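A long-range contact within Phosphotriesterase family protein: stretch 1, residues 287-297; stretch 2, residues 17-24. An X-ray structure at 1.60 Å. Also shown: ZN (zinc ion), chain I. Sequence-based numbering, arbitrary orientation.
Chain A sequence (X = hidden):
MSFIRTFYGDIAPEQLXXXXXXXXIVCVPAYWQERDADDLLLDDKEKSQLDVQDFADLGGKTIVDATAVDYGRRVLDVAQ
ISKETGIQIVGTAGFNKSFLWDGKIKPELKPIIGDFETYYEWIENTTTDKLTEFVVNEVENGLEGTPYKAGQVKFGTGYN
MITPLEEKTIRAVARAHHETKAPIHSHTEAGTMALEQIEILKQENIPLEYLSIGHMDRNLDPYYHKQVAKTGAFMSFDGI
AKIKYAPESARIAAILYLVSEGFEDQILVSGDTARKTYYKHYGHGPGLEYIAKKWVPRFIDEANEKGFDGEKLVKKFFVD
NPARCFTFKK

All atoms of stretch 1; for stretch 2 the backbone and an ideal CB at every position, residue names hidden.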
# COMPACT_ATOMS: atom_id res chain seq x y z
N GLY A 287 -6.24 -15.83 2.64
CA GLY A 287 -5.68 -15.72 1.31
C GLY A 287 -6.17 -14.51 0.52
O GLY A 287 -7.05 -13.77 0.96
N LEU A 288 -5.59 -14.33 -0.66
CA LEU A 288 -6.04 -13.26 -1.56
C LEU A 288 -7.44 -13.51 -2.10
O LEU A 288 -8.05 -12.62 -2.68
CB LEU A 288 -5.03 -13.04 -2.69
CG LEU A 288 -3.62 -12.58 -2.27
CD1 LEU A 288 -2.68 -12.42 -3.48
CD2 LEU A 288 -3.67 -11.27 -1.47
N GLU A 289 -7.97 -14.71 -1.91
CA GLU A 289 -9.34 -14.99 -2.33
C GLU A 289 -10.34 -14.34 -1.40
O GLU A 289 -11.46 -14.03 -1.79
CB GLU A 289 -9.61 -16.49 -2.37
CG GLU A 289 -9.64 -17.14 -0.99
CD GLU A 289 -10.12 -18.59 -1.01
OE1 GLU A 289 -10.43 -19.12 0.08
OE2 GLU A 289 -10.18 -19.19 -2.11
N TYR A 290 -9.95 -14.13 -0.15
CA TYR A 290 -10.92 -13.80 0.89
C TYR A 290 -11.81 -12.60 0.59
O TYR A 290 -13.03 -12.70 0.67
CB TYR A 290 -10.26 -13.60 2.26
CG TYR A 290 -11.29 -13.32 3.33
CD1 TYR A 290 -12.02 -14.36 3.89
CD2 TYR A 290 -11.56 -12.03 3.74
CE1 TYR A 290 -12.98 -14.11 4.87
CE2 TYR A 290 -12.53 -11.77 4.71
CZ TYR A 290 -13.23 -12.81 5.27
OH TYR A 290 -14.19 -12.56 6.22
N ILE A 291 -11.21 -11.46 0.25
CA ILE A 291 -12.01 -10.25 0.11
C ILE A 291 -13.02 -10.35 -1.03
O ILE A 291 -14.21 -10.10 -0.83
CB ILE A 291 -11.12 -8.99 -0.03
CG1 ILE A 291 -10.35 -8.76 1.27
CG2 ILE A 291 -11.96 -7.77 -0.37
CD1 ILE A 291 -9.31 -7.66 1.18
N ALA A 292 -12.55 -10.75 -2.21
CA ALA A 292 -13.44 -10.92 -3.36
C ALA A 292 -14.49 -12.01 -3.12
O ALA A 292 -15.66 -11.84 -3.47
CB ALA A 292 -12.61 -11.25 -4.60
N LYS A 293 -14.09 -13.11 -2.50
CA LYS A 293 -14.95 -14.28 -2.38
C LYS A 293 -15.96 -14.19 -1.24
O LYS A 293 -17.13 -14.56 -1.41
CB LYS A 293 -14.10 -15.54 -2.23
CG LYS A 293 -14.86 -16.85 -2.33
CD LYS A 293 -13.90 -18.02 -2.20
CE LYS A 293 -14.60 -19.35 -2.46
NZ LYS A 293 -13.63 -20.48 -2.37
N LYS A 294 -15.52 -13.68 -0.10
CA LYS A 294 -16.33 -13.72 1.12
C LYS A 294 -16.72 -12.34 1.67
O LYS A 294 -17.86 -12.13 2.10
CB LYS A 294 -15.60 -14.54 2.19
CG LYS A 294 -15.33 -15.98 1.78
CD LYS A 294 -14.58 -16.73 2.87
CE LYS A 294 -14.27 -18.17 2.47
NZ LYS A 294 -13.39 -18.86 3.46
N TRP A 295 -15.78 -11.40 1.69
CA TRP A 295 -16.08 -10.10 2.27
C TRP A 295 -17.07 -9.30 1.43
O TRP A 295 -18.00 -8.70 1.96
CB TRP A 295 -14.81 -9.28 2.50
CG TRP A 295 -15.04 -8.01 3.29
CD1 TRP A 295 -15.03 -7.87 4.65
CD2 TRP A 295 -15.29 -6.69 2.76
NE1 TRP A 295 -15.26 -6.56 5.00
CE2 TRP A 295 -15.42 -5.82 3.86
CE3 TRP A 295 -15.40 -6.17 1.46
CZ2 TRP A 295 -15.67 -4.46 3.70
CZ3 TRP A 295 -15.65 -4.81 1.31
CH2 TRP A 295 -15.77 -3.97 2.43
N VAL A 296 -16.87 -9.31 0.12
CA VAL A 296 -17.74 -8.55 -0.78
C VAL A 296 -19.22 -8.94 -0.63
O VAL A 296 -20.06 -8.07 -0.42
CB VAL A 296 -17.24 -8.64 -2.24
CG1 VAL A 296 -18.34 -8.22 -3.21
CG2 VAL A 296 -16.00 -7.78 -2.42
N PRO A 297 -19.55 -10.24 -0.73
CA PRO A 297 -20.96 -10.61 -0.57
C PRO A 297 -21.52 -10.21 0.79
O PRO A 297 -22.68 -9.80 0.88
CB PRO A 297 -20.95 -12.13 -0.74
CG PRO A 297 -19.73 -12.41 -1.54
CD PRO A 297 -18.71 -11.38 -1.12
N UNK A 17 -9.52 -1.92 -13.44
CA UNK A 17 -10.48 -2.91 -13.01
C UNK A 17 -10.48 -3.15 -11.51
O UNK A 17 -10.05 -2.28 -10.73
CB UNK A 17 -10.21 -4.23 -13.74
N UNK A 18 -10.96 -4.32 -11.11
CA UNK A 18 -11.11 -4.68 -9.70
C UNK A 18 -9.75 -4.75 -9.02
O UNK A 18 -8.88 -5.52 -9.43
CB UNK A 18 -11.84 -6.02 -9.56
N UNK A 19 -9.56 -3.95 -7.97
CA UNK A 19 -8.23 -3.72 -7.42
C UNK A 19 -8.18 -3.90 -5.90
O UNK A 19 -9.05 -3.39 -5.19
CB UNK A 19 -7.76 -2.31 -7.79
N UNK A 20 -7.16 -4.60 -5.43
CA UNK A 20 -6.79 -4.58 -4.00
C UNK A 20 -5.74 -3.49 -3.82
O UNK A 20 -4.69 -3.54 -4.45
CB UNK A 20 -6.26 -5.94 -3.53
N UNK A 21 -6.01 -2.54 -2.94
CA UNK A 21 -5.21 -1.32 -2.85
C UNK A 21 -3.96 -1.33 -1.96
O UNK A 21 -3.22 -0.36 -1.95
CB UNK A 21 -6.12 -0.20 -2.35
N UNK A 22 -3.73 -2.41 -1.21
CA UNK A 22 -2.54 -2.50 -0.36
C UNK A 22 -2.25 -3.95 -0.00
O UNK A 22 -2.90 -4.52 0.87
CB UNK A 22 -2.72 -1.67 0.91
N UNK A 23 -1.29 -4.55 -0.70
CA UNK A 23 -0.93 -5.94 -0.43
C UNK A 23 0.57 -6.16 -0.43
O UNK A 23 1.34 -5.26 -0.75
CB UNK A 23 -1.58 -6.86 -1.46
N UNK A 24 0.98 -7.37 -0.05
CA UNK A 24 2.35 -7.84 -0.24
C UNK A 24 2.29 -9.19 -0.91
O UNK A 24 1.34 -9.93 -0.71
CB UNK A 24 3.11 -7.92 1.08
ZN ZN I . 1.67 -3.36 4.09

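Position 17 has a positive phi, which by itself favours glycine, and an ideal CB there would find nothing of stretch 1 within 5.5 Å. Gly 17 is the deposited residue.

At position 18 the CA-to-CB bond points toward the helix, but the ideal CB has no atom of stretch 1 within 5.5 Å. What lies across the gap is apolar: the methyl of Ala 292 and, one turn on, the side chain of Val 296. Met or an aromatic such as Phe or Tyr would suit; Leu would fall short of Val 296. The residue is Phe 18, with chi1 t. Its CE2 comes 4.3 Å from Ala 292 CB, and its CZ lies 4.4 Å from Val 296 CG2, which sits at the ring edge, near its plane.

Position 19 is out of reach of stretch 1, so the contact leaves the choice wide; a beta-branched residue is at home in its extended backbone. It is Thr 19, whose OG1 donates a hydrogen bond to Gly 17 O at 2.9 Å.

Position 20 again points toward the helix across a wide gap. Leu 288 O is a possible acceptor, and Ala 292 N is a donor with no backbone partner within the stretch. Ile 291 adds an apolar surface beside them. Shorter polar side chains would stop short; a long, flat aromatic ending in a hydroxyl reaches both. Tyr 20 supplies it, with chi1 m. Its OH donates to Leu 288 O at 2.7 Å and accepts from Ala 292 N at 3.0 Å. Ile 291 CD1 lies over one ring face, and Ile 291 CB is 3.7 Å from Tyr 20 CZ.

At position 21 the chain turns a corner and stretch 1 is distant; a small polar residue is reasonable, and it is Ser 21.

Position 22 ignores the helix, but its CB lies on the side of the zinc, which suits a metal ligand. His 22 NE2 binds ZN at 2.1 Å.

Position 23 points toward stretch 1, its ideal CB 4.9 Å from Leu 288 CD2. Leu, Met or the aliphatic part of Gln or Glu could pack there. In Glu 23, OE1 is 3.7 Å from Leu 288 CD2, and both carboxylate oxygens are hydrogen-bonded elsewhere in the structure.

Position 24 points away from stretch 1, with the zinc within reach of a ligand; His 24 NE2 binds ZN at 2.1 Å.

Stretch 2, residues 17-24: GFTYSHEH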
# COMPACT_ATOMS: atom_id res chain seq x y z
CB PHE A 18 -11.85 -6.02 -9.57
CG PHE A 18 -12.28 -6.33 -8.17
CD1 PHE A 18 -13.55 -6.00 -7.74
CD2 PHE A 18 -11.41 -6.94 -7.29
CE1 PHE A 18 -13.95 -6.27 -6.44
CE2 PHE A 18 -11.80 -7.21 -5.99
CZ PHE A 18 -13.08 -6.88 -5.57
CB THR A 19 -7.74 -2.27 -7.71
OG1 THR A 19 -7.66 -2.06 -9.13
CG2 THR A 19 -6.37 -2.01 -7.09
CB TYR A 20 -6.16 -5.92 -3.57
CG TYR A 20 -7.11 -7.09 -3.36
CD1 TYR A 20 -8.49 -6.93 -3.38
CD2 TYR A 20 -6.60 -8.36 -3.13
CE1 TYR A 20 -9.34 -8.02 -3.19
CE2 TYR A 20 -7.44 -9.45 -2.93
CZ TYR A 20 -8.80 -9.28 -2.96
OH TYR A 20 -9.63 -10.38 -2.76
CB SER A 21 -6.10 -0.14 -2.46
OG SER A 21 -7.02 0.17 -3.49
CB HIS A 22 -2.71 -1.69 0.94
CG HIS A 22 -1.50 -1.69 1.82
ND1 HIS A 22 -0.78 -0.55 2.10
CD2 HIS A 22 -0.86 -2.70 2.46
CE1 HIS A 22 0.23 -0.85 2.89
NE2 HIS A 22 0.21 -2.15 3.12
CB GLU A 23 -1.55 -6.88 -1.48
CG GLU A 23 -3.08 -6.83 -1.55
CD GLU A 23 -3.75 -7.37 -0.30
OE1 GLU A 23 -3.10 -8.12 0.46
OE2 GLU A 23 -4.94 -7.05 -0.08
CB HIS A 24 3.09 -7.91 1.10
CG HIS A 24 3.13 -6.60 1.80
ND1 HIS A 24 4.08 -5.64 1.54
CD2 HIS A 24 2.28 -6.05 2.71
CE1 HIS A 24 3.83 -4.57 2.28
NE2 HIS A 24 2.74 -4.79 2.99
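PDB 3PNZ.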